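Local coordinates for glyoxylate-induced Protein (Pseudomonas aeruginosa, PDB 1SQ4), which is a double cupin protein of unproven function that may act as a ureidoglycine aminohydrolase, at residues P47-M52 / V73-N78; G80-E85 / D125-N130; D40-H45 / R53-A58; L94-G99 / Q134-H139. All coordinates share one frame; numbering follows the deposited sequence.

Interaction 1: P47-M52 / V73-N78; sequences PFWDNM and VELAPN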
loop_
_atom_site.group_PDB
_atom_site.type_symbol
_atom_site.label_atom_id
_atom_site.label_comp_id
_atom_site.label_asym_id
_atom_site.label_seq_id
_atom_site.Cartn_x
_atom_site.Cartn_y
_atom_site.Cartn_z
ATOM N N PRO A 47 34.927 -19.535 -17.829
ATOM C CA PRO A 47 36.129 -19.859 -18.592
ATOM C C PRO A 47 36.610 -21.237 -18.264
ATOM O O PRO A 47 36.457 -21.701 -17.135
ATOM C CB PRO A 47 37.134 -18.820 -18.121
ATOM C CG PRO A 47 36.295 -17.647 -17.842
ATOM C CD PRO A 47 35.100 -18.263 -17.111
ATOM N N PHE A 48 37.192 -21.889 -19.256
ATOM C CA PHE A 48 37.756 -23.202 -19.046
ATOM C C PHE A 48 36.720 -24.304 -18.809
ATOM O O PHE A 48 37.024 -25.331 -18.198
ATOM C CB PHE A 48 38.732 -23.120 -17.866
ATOM C CG PHE A 48 39.710 -21.964 -17.962
ATOM C CD1 PHE A 48 40.543 -21.829 -19.078
ATOM C CD2 PHE A 48 39.812 -21.016 -16.943
ATOM C CE1 PHE A 48 41.466 -20.785 -19.169
ATOM C CE2 PHE A 48 40.736 -19.967 -17.029
ATOM C CZ PHE A 48 41.564 -19.849 -18.149
ATOM N N TRP A 49 35.491 -24.109 -19.272
ATOM C CA TRP A 49 34.492 -25.157 -19.094
ATOM C C TRP A 49 33.987 -25.668 -20.435
ATOM O O TRP A 49 33.542 -24.890 -21.278
ATOM C CB TRP A 49 33.314 -24.667 -18.241
ATOM C CG TRP A 49 33.603 -24.569 -16.757
ATOM C CD1 TRP A 49 34.272 -23.566 -16.114
ATOM C CD2 TRP A 49 33.221 -25.509 -15.743
ATOM N NE1 TRP A 49 34.328 -23.823 -14.760
ATOM C CE2 TRP A 49 33.691 -25.011 -14.508
ATOM C CE3 TRP A 49 32.528 -26.725 -15.760
ATOM C CZ2 TRP A 49 33.490 -25.684 -13.296
ATOM C CZ3 TRP A 49 32.325 -27.401 -14.550
ATOM C CH2 TRP A 49 32.809 -26.874 -13.335
ATOM N N ASP A 50 34.070 -26.983 -20.626
ATOM C CA ASP A 50 33.615 -27.612 -21.860
ATOM C C ASP A 50 32.210 -28.155 -21.689
ATOM O O ASP A 50 31.897 -28.794 -20.682
ATOM C CB ASP A 50 34.534 -28.770 -22.250
ATOM C CG ASP A 50 35.990 -28.459 -22.007
ATOM O OD1 ASP A 50 36.498 -27.497 -22.630
ATOM O OD2 ASP A 50 36.622 -29.174 -21.193
ATOM N N ASN A 51 31.380 -27.897 -22.693
ATOM C CA ASN A 51 29.996 -28.346 -22.725
ATOM C C ASN A 51 29.248 -28.063 -21.440
ATOM O O ASN A 51 28.602 -28.939 -20.877
ATOM C CB ASN A 51 29.947 -29.841 -23.048
ATOM C CG ASN A 51 30.650 -30.163 -24.348
ATOM O OD1 ASN A 51 30.482 -29.452 -25.342
ATOM N ND2 ASN A 51 31.439 -31.235 -24.356
HETATM N N MSE A 52 29.313 -26.818 -20.996
HETATM C CA MSE A 52 28.659 -26.433 -19.762
HETATM C C MSE A 52 27.720 -25.237 -19.880
HETATM O O MSE A 52 28.007 -24.265 -20.577
HETATM C CB MSE A 52 29.728 -26.135 -18.717
HETATM C CG MSE A 52 29.198 -25.788 -17.325
HETATM SE SE MSE A 52 28.662 -23.965 -17.011
HETATM C CE MSE A 52 30.212 -23.349 -15.993
ATOM N N VAL A 73 24.622 -26.166 -12.521
ATOM C CA VAL A 73 25.361 -26.557 -13.709
ATOM C C VAL A 73 24.899 -27.799 -14.444
ATOM O O VAL A 73 24.649 -28.833 -13.850
ATOM C CB VAL A 73 26.839 -26.718 -13.365
ATOM C CG1 VAL A 73 27.621 -27.105 -14.600
ATOM C CG2 VAL A 73 27.359 -25.420 -12.784
ATOM N N GLU A 74 24.809 -27.678 -15.755
ATOM C CA GLU A 74 24.399 -28.776 -16.598
ATOM C C GLU A 74 25.569 -29.127 -17.504
ATOM O O GLU A 74 26.009 -28.313 -18.332
ATOM C CB GLU A 74 23.181 -28.359 -17.434
ATOM C CG GLU A 74 22.782 -29.331 -18.540
ATOM C CD GLU A 74 21.663 -28.800 -19.437
ATOM O OE1 GLU A 74 21.508 -29.308 -20.561
ATOM O OE2 GLU A 74 20.925 -27.884 -19.028
ATOM N N LEU A 75 26.100 -30.327 -17.326
ATOM C CA LEU A 75 27.206 -30.774 -18.159
ATOM C C LEU A 75 26.706 -31.789 -19.149
ATOM O O LEU A 75 26.030 -32.750 -18.789
ATOM C CB LEU A 75 28.300 -31.423 -17.327
ATOM C CG LEU A 75 28.940 -30.502 -16.313
ATOM C CD1 LEU A 75 29.950 -31.295 -15.507
ATOM C CD2 LEU A 75 29.583 -29.326 -17.024
ATOM N N ALA A 76 27.045 -31.562 -20.404
ATOM C CA ALA A 76 26.665 -32.474 -21.453
ATOM C C ALA A 76 27.725 -33.552 -21.414
ATOM O O ALA A 76 28.759 -33.404 -20.756
ATOM C CB ALA A 76 26.690 -31.775 -22.790
ATOM N N PRO A 77 27.484 -34.661 -22.114
ATOM C CA PRO A 77 28.497 -35.706 -22.085
ATOM C C PRO A 77 29.869 -35.139 -22.411
ATOM O O PRO A 77 30.010 -34.301 -23.304
ATOM C CB PRO A 77 27.993 -36.686 -23.128
ATOM C CG PRO A 77 26.509 -36.591 -22.953
ATOM C CD PRO A 77 26.292 -35.095 -22.860
ATOM N N ASN A 78 30.865 -35.589 -21.650
ATOM C CA ASN A 78 32.255 -35.185 -21.828
ATOM C C ASN A 78 32.495 -33.757 -21.344
ATOM O O ASN A 78 33.576 -33.210 -21.528
ATOM C CB ASN A 78 32.642 -35.334 -23.306
ATOM C CG ASN A 78 34.137 -35.325 -23.521
ATOM O OD1 ASN A 78 34.849 -36.191 -23.012
ATOM N ND2 ASN A 78 34.627 -34.343 -24.277
HETATM O O HOH W 1 33.416 -32.790 -26.481
#
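The CD2 methyl of Leu75 fits into a hollow lined by Met52, modelled as selenomethionine, and the indole of Trp49. CD2 lies 3.6 Å from Met52 CG and meets the edge of the indole, near the ring plane, 4.1 Å from Trp49 CE3. Val73, two places earlier on the strand, crosses Met52 at about a right angle and brings its CG1 to 3.4 Å from Met52 CG. Holding CG anti to the backbone N (chi1 -177°) places that carbon where both Val73 CG1 and Leu75 CD2 reach it, and the bends further out carry Met52 CE over a face of the Trp49 ring.

Beside this apolar cluster the backbones are joined by a nearly straight hydrogen bond, 3.1 Å from Ala76 N to Asn51 O. Asn51 CB also touches Ala76 CB, at 3.8 Å. A water accepts from both Asn51 ND2 and Asn78 ND2, bridging the two corners where the chain changes direction. Strand 69-76 runs between strands 52-57 and 136-144 in a sheet of the N-terminal cupin barrel, with Val73 and Leu75 resting on Phe138.

Interaction 2: G80-E85 / D125-N130; sequences GSDKPE and DYKVRN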
loop_
_atom_site.group_PDB
_atom_site.type_symbol
_atom_site.label_atom_id
_atom_site.label_comp_id
_atom_site.label_asym_id
_atom_site.label_seq_id
_atom_site.Cartn_x
_atom_site.Cartn_y
_atom_site.Cartn_z
ATOM N N GLY A 80 32.732 -30.508 -18.489
ATOM C CA GLY A 80 33.420 -30.303 -17.223
ATOM C C GLY A 80 34.594 -29.340 -17.335
ATOM O O GLY A 80 34.597 -28.473 -18.205
ATOM N N SER A 81 35.596 -29.499 -16.471
ATOM C CA SER A 81 36.764 -28.614 -16.467
ATOM C C SER A 81 37.972 -29.070 -15.622
ATOM O O SER A 81 37.811 -29.737 -14.598
ATOM C CB SER A 81 36.346 -27.232 -15.977
ATOM O OG SER A 81 37.482 -26.436 -15.693
ATOM N N ASP A 82 39.181 -28.691 -16.035
ATOM C CA ASP A 82 40.365 -29.058 -15.265
ATOM C C ASP A 82 40.873 -27.895 -14.433
ATOM O O ASP A 82 41.854 -28.018 -13.704
ATOM C CB ASP A 82 41.464 -29.578 -16.179
ATOM C CG ASP A 82 41.084 -30.887 -16.828
ATOM O OD1 ASP A 82 40.627 -31.794 -16.091
ATOM O OD2 ASP A 82 41.232 -31.007 -18.067
ATOM N N LYS A 83 40.187 -26.765 -14.552
ATOM C CA LYS A 83 40.509 -25.557 -13.807
ATOM C C LYS A 83 39.156 -24.942 -13.485
ATOM O O LYS A 83 38.859 -23.823 -13.892
ATOM C CB LYS A 83 41.335 -24.606 -14.672
ATOM C CG LYS A 83 42.701 -25.161 -15.045
ATOM C CD LYS A 83 43.306 -24.488 -16.288
ATOM C CE LYS A 83 43.765 -23.059 -16.035
ATOM N NZ LYS A 83 44.366 -22.447 -17.254
ATOM N N PRO A 84 38.325 -25.672 -12.727
ATOM C CA PRO A 84 36.980 -25.243 -12.331
ATOM C C PRO A 84 36.904 -23.953 -11.516
ATOM O O PRO A 84 36.106 -23.067 -11.822
ATOM C CB PRO A 84 36.452 -26.451 -11.573
ATOM C CG PRO A 84 37.683 -26.955 -10.893
ATOM C CD PRO A 84 38.734 -26.868 -11.967
ATOM N N GLU A 85 37.734 -23.840 -10.487
ATOM C CA GLU A 85 37.725 -22.646 -9.655
ATOM C C GLU A 85 38.944 -21.764 -9.914
ATOM O O GLU A 85 40.067 -22.256 -10.001
ATOM C CB GLU A 85 37.679 -23.036 -8.174
ATOM C CG GLU A 85 37.507 -21.851 -7.248
ATOM C CD GLU A 85 36.196 -21.136 -7.488
ATOM O OE1 GLU A 85 35.145 -21.763 -7.248
ATOM O OE2 GLU A 85 36.218 -19.964 -7.925
ATOM N N ASP A 125 42.708 -28.188 -4.876
ATOM C CA ASP A 125 42.719 -28.560 -6.284
ATOM C C ASP A 125 41.728 -29.678 -6.535
ATOM O O ASP A 125 41.632 -30.633 -5.763
ATOM C CB ASP A 125 44.103 -29.024 -6.729
ATOM C CG ASP A 125 45.142 -27.946 -6.600
ATOM O OD1 ASP A 125 44.861 -26.789 -7.002
ATOM O OD2 ASP A 125 46.252 -28.260 -6.107
ATOM N N TYR A 126 40.997 -29.557 -7.631
ATOM C CA TYR A 126 40.020 -30.563 -7.980
ATOM C C TYR A 126 39.585 -30.346 -9.402
ATOM O O TYR A 126 39.988 -29.379 -10.043
ATOM C CB TYR A 126 38.799 -30.454 -7.073
ATOM C CG TYR A 126 37.853 -29.307 -7.387
ATOM C CD1 TYR A 126 38.115 -28.008 -6.942
ATOM C CD2 TYR A 126 36.661 -29.537 -8.078
ATOM C CE1 TYR A 126 37.204 -26.964 -7.165
ATOM C CE2 TYR A 126 35.747 -28.504 -8.311
ATOM C CZ TYR A 126 36.025 -27.224 -7.846
ATOM O OH TYR A 126 35.105 -26.220 -8.050
ATOM N N LYS A 127 38.764 -31.253 -9.903
ATOM C CA LYS A 127 38.249 -31.092 -11.244
ATOM C C LYS A 127 37.034 -31.959 -11.428
ATOM O O LYS A 127 36.885 -32.962 -10.741
ATOM C CB LYS A 127 39.337 -31.365 -12.285
ATOM C CG LYS A 127 40.205 -32.576 -12.046
ATOM C CD LYS A 127 41.415 -32.513 -12.950
ATOM C CE LYS A 127 42.267 -33.748 -12.803
ATOM N NZ LYS A 127 43.376 -33.777 -13.807
ATOM N N VAL A 128 36.143 -31.538 -12.320
ATOM C CA VAL A 128 34.898 -32.259 -12.561
ATOM C C VAL A 128 34.716 -32.660 -14.012
ATOM O O VAL A 128 35.036 -31.908 -14.931
ATOM C CB VAL A 128 33.657 -31.410 -12.142
ATOM C CG1 VAL A 128 33.745 -31.035 -10.686
ATOM C CG2 VAL A 128 33.567 -30.166 -12.987
ATOM N N ARG A 129 34.175 -33.843 -14.229
ATOM C CA ARG A 129 33.988 -34.278 -15.591
ATOM C C ARG A 129 32.766 -35.181 -15.678
ATOM O O ARG A 129 32.424 -35.880 -14.716
ATOM C CB ARG A 129 35.261 -34.999 -16.064
ATOM C CG ARG A 129 35.243 -35.484 -17.504
ATOM C CD ARG A 129 35.155 -34.340 -18.500
ATOM N NE ARG A 129 36.325 -33.466 -18.462
ATOM C CZ ARG A 129 36.429 -32.339 -19.159
ATOM N NH1 ARG A 129 37.523 -31.599 -19.067
ATOM N NH2 ARG A 129 35.435 -31.943 -19.941
ATOM N N ASN A 130 32.090 -35.133 -16.822
ATOM C CA ASN A 130 30.917 -35.970 -17.045
ATOM C C ASN A 130 31.359 -37.102 -17.973
ATOM O O ASN A 130 31.400 -36.929 -19.203
ATOM C CB ASN A 130 29.788 -35.167 -17.703
ATOM C CG ASN A 130 28.547 -36.010 -17.950
ATOM O OD1 ASN A 130 27.560 -35.537 -18.525
ATOM N ND2 ASN A 130 28.594 -37.273 -17.518
#
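Pro84 lays its CG over one face of the Tyr126 ring, a CH-pi contact 3.6 Å from the ring centroid and 17° off the normal. It forms where an antiparallel edge of the N-terminal cupin barrel, strand 79-81 against strand 126-129, runs out into a loop that folds back over the tyrosine. Tyr126 CG sits between the backbone N and the carbonyl carbon (chi1 76°), and the ring beyond it presents a face to Pro84.

Ser81 N donates to Val128 O at 2.9 Å; the return bond from Val128 N is weak. Further along, one face of the Arg129 guanidinium lies over Gly80 C, while Asp82 OD2 reaches its edge in plane, 3.9 Å from NH1, a long salt bridge. Arg129 NH2 has stronger partners in Asn78 O and Asp50. Asp82 OD1 meets the aliphatic part of Lys127, 3.3 Å from CD. Ser81 OG, besides its hydrogen bond with Phe48 O, accepts from Lys83 N at 3.0 Å and so forms an ST turn.

Interaction 3: D40-H45 / R53-A58; sequences DIVTSH and RMWVIA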
loop_
_atom_site.group_PDB
_atom_site.type_symbol
_atom_site.label_atom_id
_atom_site.label_comp_id
_atom_site.label_asym_id
_atom_site.label_seq_id
_atom_site.Cartn_x
_atom_site.Cartn_y
_atom_site.Cartn_z
ATOM N N ASP A 40 16.415 -21.206 -21.153
ATOM C CA ASP A 40 17.623 -21.432 -21.926
ATOM C C ASP A 40 18.409 -20.166 -22.194
ATOM O O ASP A 40 19.602 -20.126 -21.923
ATOM C CB ASP A 40 17.273 -22.091 -23.250
ATOM C CG ASP A 40 16.900 -23.541 -23.087
ATOM O OD1 ASP A 40 16.396 -24.139 -24.056
ATOM O OD2 ASP A 40 17.120 -24.083 -21.988
ATOM N N ILE A 41 17.744 -19.138 -22.725
ATOM C CA ILE A 41 18.420 -17.882 -23.058
ATOM C C ILE A 41 18.887 -17.052 -21.886
ATOM O O ILE A 41 19.320 -15.909 -22.060
ATOM C CB ILE A 41 17.555 -16.961 -23.945
ATOM C CG1 ILE A 41 16.125 -16.934 -23.436
ATOM C CG2 ILE A 41 17.629 -17.412 -25.389
ATOM C CD1 ILE A 41 15.989 -16.365 -22.070
ATOM N N VAL A 42 18.811 -17.610 -20.689
ATOM C CA VAL A 42 19.223 -16.844 -19.533
ATOM C C VAL A 42 20.366 -17.535 -18.790
ATOM O O VAL A 42 20.770 -17.098 -17.709
ATOM C CB VAL A 42 18.005 -16.594 -18.626
ATOM C CG1 VAL A 42 17.552 -17.884 -18.001
ATOM C CG2 VAL A 42 18.333 -15.559 -17.587
ATOM N N THR A 43 20.899 -18.596 -19.401
ATOM C CA THR A 43 22.008 -19.352 -18.823
ATOM C C THR A 43 23.316 -18.576 -18.880
ATOM O O THR A 43 23.439 -17.617 -19.629
ATOM C CB THR A 43 22.219 -20.730 -19.525
ATOM O OG1 THR A 43 22.116 -20.580 -20.946
ATOM C CG2 THR A 43 21.201 -21.744 -19.041
ATOM N N SER A 44 24.291 -18.997 -18.076
ATOM C CA SER A 44 25.594 -18.328 -18.019
ATOM C C SER A 44 26.753 -19.276 -18.328
ATOM O O SER A 44 26.564 -20.480 -18.504
ATOM C CB SER A 44 25.803 -17.704 -16.634
ATOM O OG SER A 44 24.717 -16.857 -16.284
ATOM N N HIS A 45 27.959 -18.724 -18.356
ATOM C CA HIS A 45 29.139 -19.508 -18.678
ATOM C C HIS A 45 30.398 -19.140 -17.884
ATOM O O HIS A 45 30.500 -18.047 -17.329
ATOM C CB HIS A 45 29.409 -19.364 -20.173
ATOM C CG HIS A 45 28.257 -19.782 -21.029
ATOM N ND1 HIS A 45 28.011 -21.101 -21.345
ATOM C CD2 HIS A 45 27.243 -19.070 -21.574
ATOM C CE1 HIS A 45 26.896 -21.182 -22.046
ATOM N NE2 HIS A 45 26.407 -19.963 -22.197
ATOM N N ARG A 53 26.594 -25.320 -19.183
ATOM C CA ARG A 53 25.616 -24.242 -19.145
ATOM C C ARG A 53 25.125 -24.252 -17.688
ATOM O O ARG A 53 24.986 -25.320 -17.091
ATOM C CB ARG A 53 24.472 -24.521 -20.129
ATOM C CG ARG A 53 23.640 -25.766 -19.785
ATOM C CD ARG A 53 22.790 -26.299 -20.954
ATOM N NE ARG A 53 21.867 -25.304 -21.512
ATOM C CZ ARG A 53 20.536 -25.418 -21.536
ATOM N NH1 ARG A 53 19.920 -26.490 -21.031
ATOM N NH2 ARG A 53 19.820 -24.447 -22.082
HETATM N N MSE A 54 24.891 -23.080 -17.107
HETATM C CA MSE A 54 24.436 -23.013 -15.722
HETATM C C MSE A 54 23.453 -21.880 -15.473
HETATM O O MSE A 54 23.443 -20.866 -16.170
HETATM C CB MSE A 54 25.625 -22.842 -14.768
HETATM C CG MSE A 54 26.378 -21.531 -14.938
HETATM SE SE MSE A 54 27.957 -21.332 -13.810
HETATM C CE MSE A 54 27.751 -19.477 -13.255
ATOM N N TRP A 55 22.637 -22.073 -14.452
ATOM C CA TRP A 55 21.662 -21.095 -14.057
ATOM C C TRP A 55 22.200 -20.445 -12.811
ATOM O O TRP A 55 22.509 -21.137 -11.841
ATOM C CB TRP A 55 20.334 -21.785 -13.799
ATOM C CG TRP A 55 19.625 -22.007 -15.076
ATOM C CD1 TRP A 55 18.960 -21.066 -15.807
ATOM C CD2 TRP A 55 19.569 -23.220 -15.839
ATOM N NE1 TRP A 55 18.495 -21.612 -16.976
ATOM C CE2 TRP A 55 18.854 -22.935 -17.021
ATOM C CE3 TRP A 55 20.057 -24.515 -15.642
ATOM C CZ2 TRP A 55 18.609 -23.903 -18.004
ATOM C CZ3 TRP A 55 19.815 -25.477 -16.619
ATOM C CH2 TRP A 55 19.097 -25.164 -17.785
ATOM N N VAL A 56 22.353 -19.121 -12.843
ATOM C CA VAL A 56 22.885 -18.398 -11.692
ATOM C C VAL A 56 21.769 -17.987 -10.748
ATOM O O VAL A 56 20.647 -17.705 -11.167
ATOM C CB VAL A 56 23.674 -17.120 -12.111
ATOM C CG1 VAL A 56 24.307 -16.490 -10.884
ATOM C CG2 VAL A 56 24.759 -17.459 -13.118
ATOM N N ILE A 57 22.085 -17.969 -9.462
ATOM C CA ILE A 57 21.127 -17.577 -8.441
ATOM C C ILE A 57 21.906 -16.931 -7.309
ATOM O O ILE A 57 22.314 -17.588 -6.359
ATOM C CB ILE A 57 20.331 -18.795 -7.920
ATOM C CG1 ILE A 57 19.639 -18.464 -6.601
ATOM C CG2 ILE A 57 21.259 -19.945 -7.684
ATOM C CD1 ILE A 57 18.720 -17.285 -6.681
ATOM N N ALA A 58 22.132 -15.632 -7.441
ATOM C CA ALA A 58 22.865 -14.866 -6.440
ATOM C C ALA A 58 22.199 -13.495 -6.337
ATOM O O ALA A 58 21.384 -13.145 -7.182
ATOM C CB ALA A 58 24.317 -14.724 -6.873
#
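Asp40 with Arg53 and Thr43 with Trp55 carry a contact of mixed character, part ion pair and part CH-pi, by which an irregular loop lies against strand 52-57, the outermost strand, within this chain, of its sheet. The salt bridge joins Arg53 NH2 to Asp40 OD2 at 2.7 Å. The oxygen lies close to the guanidinium plane, yet the nitrogen meets it from above the carboxylate, 72° out of that plane. Thr43 CG2 comes over one face of the indole, 3.6 Å from the centroid of the five-membered ring, and Val42 CG1 touches the indole edge in plane, 4.0 Å from Trp55 NE1, whose hydrogen goes to Arg39 O. Thr43 is fixed by its own turn: its OG1 and N both donate to Asp40 O.

A single antiparallel bridge pairs Ser44 with Met54, a selenomethionine, through a 2.8 Å bond from Ser44 N to Met54 O and a weak return. Val42 and Val56 pack on Val211 and Met270 of the second subunit, while strand 52-57 pairs on its other side with strand 69-76, where Glu74 takes Arg53 NH1.

Interaction 4: L94-G99 / Q134-H139; sequences LFVVEG and QHTRFH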
loop_
_atom_site.group_PDB
_atom_site.type_symbol
_atom_site.label_atom_id
_atom_site.label_comp_id
_atom_site.label_asym_id
_atom_site.label_seq_id
_atom_site.Cartn_x
_atom_site.Cartn_y
_atom_site.Cartn_z
ATOM N N LEU A 94 29.384 -29.244 -3.652
ATOM C CA LEU A 94 28.790 -29.760 -4.878
ATOM C C LEU A 94 27.697 -30.736 -4.487
ATOM O O LEU A 94 27.896 -31.612 -3.639
ATOM C CB LEU A 94 29.853 -30.465 -5.733
ATOM C CG LEU A 94 30.496 -29.745 -6.928
ATOM C CD1 LEU A 94 30.899 -28.334 -6.575
ATOM C CD2 LEU A 94 31.699 -30.543 -7.393
ATOM N N PHE A 95 26.536 -30.578 -5.106
ATOM C CA PHE A 95 25.408 -31.440 -4.812
ATOM C C PHE A 95 24.722 -31.865 -6.094
ATOM O O PHE A 95 23.947 -31.101 -6.675
ATOM C CB PHE A 95 24.408 -30.701 -3.931
ATOM C CG PHE A 95 23.228 -31.527 -3.549
ATOM C CD1 PHE A 95 23.379 -32.609 -2.692
ATOM C CD2 PHE A 95 21.972 -31.256 -4.082
ATOM C CE1 PHE A 95 22.296 -33.404 -2.368
ATOM C CE2 PHE A 95 20.881 -32.051 -3.759
ATOM C CZ PHE A 95 21.040 -33.129 -2.906
ATOM N N VAL A 96 24.979 -33.091 -6.530
ATOM C CA VAL A 96 24.380 -33.563 -7.767
ATOM C C VAL A 96 22.915 -33.950 -7.609
ATOM O O VAL A 96 22.544 -34.663 -6.678
ATOM C CB VAL A 96 25.181 -34.741 -8.335
ATOM C CG1 VAL A 96 25.354 -35.777 -7.269
ATOM C CG2 VAL A 96 24.472 -35.324 -9.550
ATOM N N VAL A 97 22.090 -33.465 -8.532
ATOM C CA VAL A 97 20.663 -33.750 -8.500
ATOM C C VAL A 97 20.202 -34.650 -9.640
ATOM O O VAL A 97 19.124 -35.237 -9.576
ATOM C CB VAL A 97 19.828 -32.453 -8.530
ATOM C CG1 VAL A 97 20.057 -31.667 -7.261
ATOM C CG2 VAL A 97 20.192 -31.625 -9.743
ATOM N N GLU A 98 21.005 -34.768 -10.688
ATOM C CA GLU A 98 20.621 -35.620 -11.798
ATOM C C GLU A 98 21.850 -36.013 -12.564
ATOM O O GLU A 98 22.711 -35.178 -12.841
ATOM C CB GLU A 98 19.665 -34.889 -12.721
ATOM C CG GLU A 98 18.938 -35.767 -13.699
ATOM C CD GLU A 98 17.971 -34.959 -14.521
ATOM O OE1 GLU A 98 18.391 -34.418 -15.562
ATOM O OE2 GLU A 98 16.797 -34.829 -14.106
ATOM N N GLY A 99 21.927 -37.298 -12.898
ATOM C CA GLY A 99 23.071 -37.809 -13.631
ATOM C C GLY A 99 24.208 -38.229 -12.717
ATOM O O GLY A 99 24.046 -38.322 -11.498
ATOM N N GLN A 134 25.013 -39.513 -20.629
ATOM C CA GLN A 134 23.849 -38.718 -20.272
ATOM C C GLN A 134 24.261 -37.419 -19.571
ATOM O O GLN A 134 25.312 -37.357 -18.924
ATOM C CB GLN A 134 22.936 -39.518 -19.352
ATOM C CG GLN A 134 21.570 -39.749 -19.940
ATOM C CD GLN A 134 21.616 -40.709 -21.102
ATOM O OE1 GLN A 134 20.741 -40.691 -21.977
ATOM N NE2 GLN A 134 22.639 -41.576 -21.115
ATOM N N HIS A 135 23.432 -36.386 -19.694
ATOM C CA HIS A 135 23.741 -35.121 -19.057
ATOM C C HIS A 135 23.753 -35.272 -17.559
ATOM O O HIS A 135 23.212 -36.230 -17.007
ATOM C CB HIS A 135 22.731 -34.045 -19.435
ATOM C CG HIS A 135 22.794 -33.636 -20.871
ATOM N ND1 HIS A 135 22.426 -32.381 -21.300
ATOM C CD2 HIS A 135 23.173 -34.317 -21.975
ATOM C CE1 HIS A 135 22.577 -32.305 -22.610
ATOM N NE2 HIS A 135 23.027 -33.465 -23.044
ATOM N N THR A 136 24.386 -34.320 -16.897
ATOM C CA THR A 136 24.458 -34.350 -15.448
ATOM C C THR A 136 24.139 -32.955 -14.926
ATOM O O THR A 136 24.439 -31.957 -15.574
ATOM C CB THR A 136 25.853 -34.797 -14.984
ATOM O OG1 THR A 136 26.147 -36.064 -15.571
ATOM C CG2 THR A 136 25.900 -34.933 -13.475
ATOM N N ARG A 137 23.526 -32.880 -13.757
ATOM C CA ARG A 137 23.181 -31.586 -13.212
ATOM C C ARG A 137 23.462 -31.522 -11.729
ATOM O O ARG A 137 23.057 -32.402 -10.965
ATOM C CB ARG A 137 21.709 -31.292 -13.503
ATOM C CG ARG A 137 21.353 -31.404 -14.991
ATOM C CD ARG A 137 19.916 -31.011 -15.243
ATOM N NE ARG A 137 19.681 -30.736 -16.651
ATOM C CZ ARG A 137 19.563 -31.670 -17.583
ATOM N NH1 ARG A 137 19.645 -32.952 -17.255
ATOM N NH2 ARG A 137 19.397 -31.321 -18.850
ATOM N N PHE A 138 24.172 -30.479 -11.320
ATOM C CA PHE A 138 24.502 -30.309 -9.913
ATOM C C PHE A 138 24.468 -28.861 -9.462
ATOM O O PHE A 138 24.492 -27.946 -10.277
ATOM C CB PHE A 138 25.891 -30.882 -9.606
ATOM C CG PHE A 138 27.018 -30.186 -10.334
ATOM C CD1 PHE A 138 27.271 -30.458 -11.672
ATOM C CD2 PHE A 138 27.874 -29.321 -9.654
ATOM C CE1 PHE A 138 28.344 -29.876 -12.320
ATOM C CE2 PHE A 138 28.950 -28.732 -10.296
ATOM C CZ PHE A 138 29.191 -29.017 -11.623
ATOM N N HIS A 139 24.426 -28.679 -8.145
ATOM C CA HIS A 139 24.413 -27.360 -7.538
ATOM C C HIS A 139 25.819 -27.040 -7.075
ATOM O O HIS A 139 26.512 -27.906 -6.551
ATOM C CB HIS A 139 23.464 -27.314 -6.334
ATOM C CG HIS A 139 22.015 -27.240 -6.700
ATOM N ND1 HIS A 139 21.193 -26.219 -6.282
ATOM C CD2 HIS A 139 21.235 -28.072 -7.435
ATOM C CE1 HIS A 139 19.971 -26.421 -6.740
ATOM N NE2 HIS A 139 19.971 -27.541 -7.443
#
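Glu98 holds CG anti to its backbone N (chi1 -165°) and Arg137 holds CG anti to its carbonyl carbon (chi1 -54°); the glutamate chain is extended beyond CG and the arginine from CG to NE, and the two side chains lie side by side, pointing the same way. Their ends meet in a salt bridge, 2.6 Å from Glu98 OE1 to Arg137 NH1, with carboxylate and guanidinium planes turned 78° apart. His10 NE2 adds a hydrogen bond to the same OE1.

On the face bearing Val96 and Phe138, Leu94 runs alongside the phenyl ring, its CG 3.8 Å from Phe138 CD2. Val97 CG1 instead crosses to the imidazole, 3.8 Å from His139 CD2; ND1 of the same ring is hydrogen-bonded to Gln70.

The backbone explains the shift in register. Phe95 and His139 exchange two hydrogen bonds, but Arg137 O accepts from both Val97 N, at 2.8 Å, and Glu98 N, at 3.1 Å, while Arg137 N returns to Glu98 O. Val97 and Glu98 together occupy the place opposite Arg137, the signature of a classic beta bulge between antiparallel strands of a cupin barrel sheet.

How the interactions relate
Interaction 1 joins the other three. Interactions 1, 3 and 4 follow one sheet: strand 69-76 pairs with strand 52-57 on one side and strand 136-144 on the other, with Val73 N 2.9 Å from Phe138 O. Past the corner at Pro77 and Asn78 the chain passes into the sheet of interaction 2, which holds strands 79-81 and 126-129 and where Asn78 O lies 2.8 Å from Arg129 NH2. Interactions 2 and 4 meet through Val128 against Leu94. Interactions 2 and 3 do not touch, their centres about 18 Å apart, but both reach the second subunit, as interaction 1 does. Interaction 4 touches no other chain of the assembly.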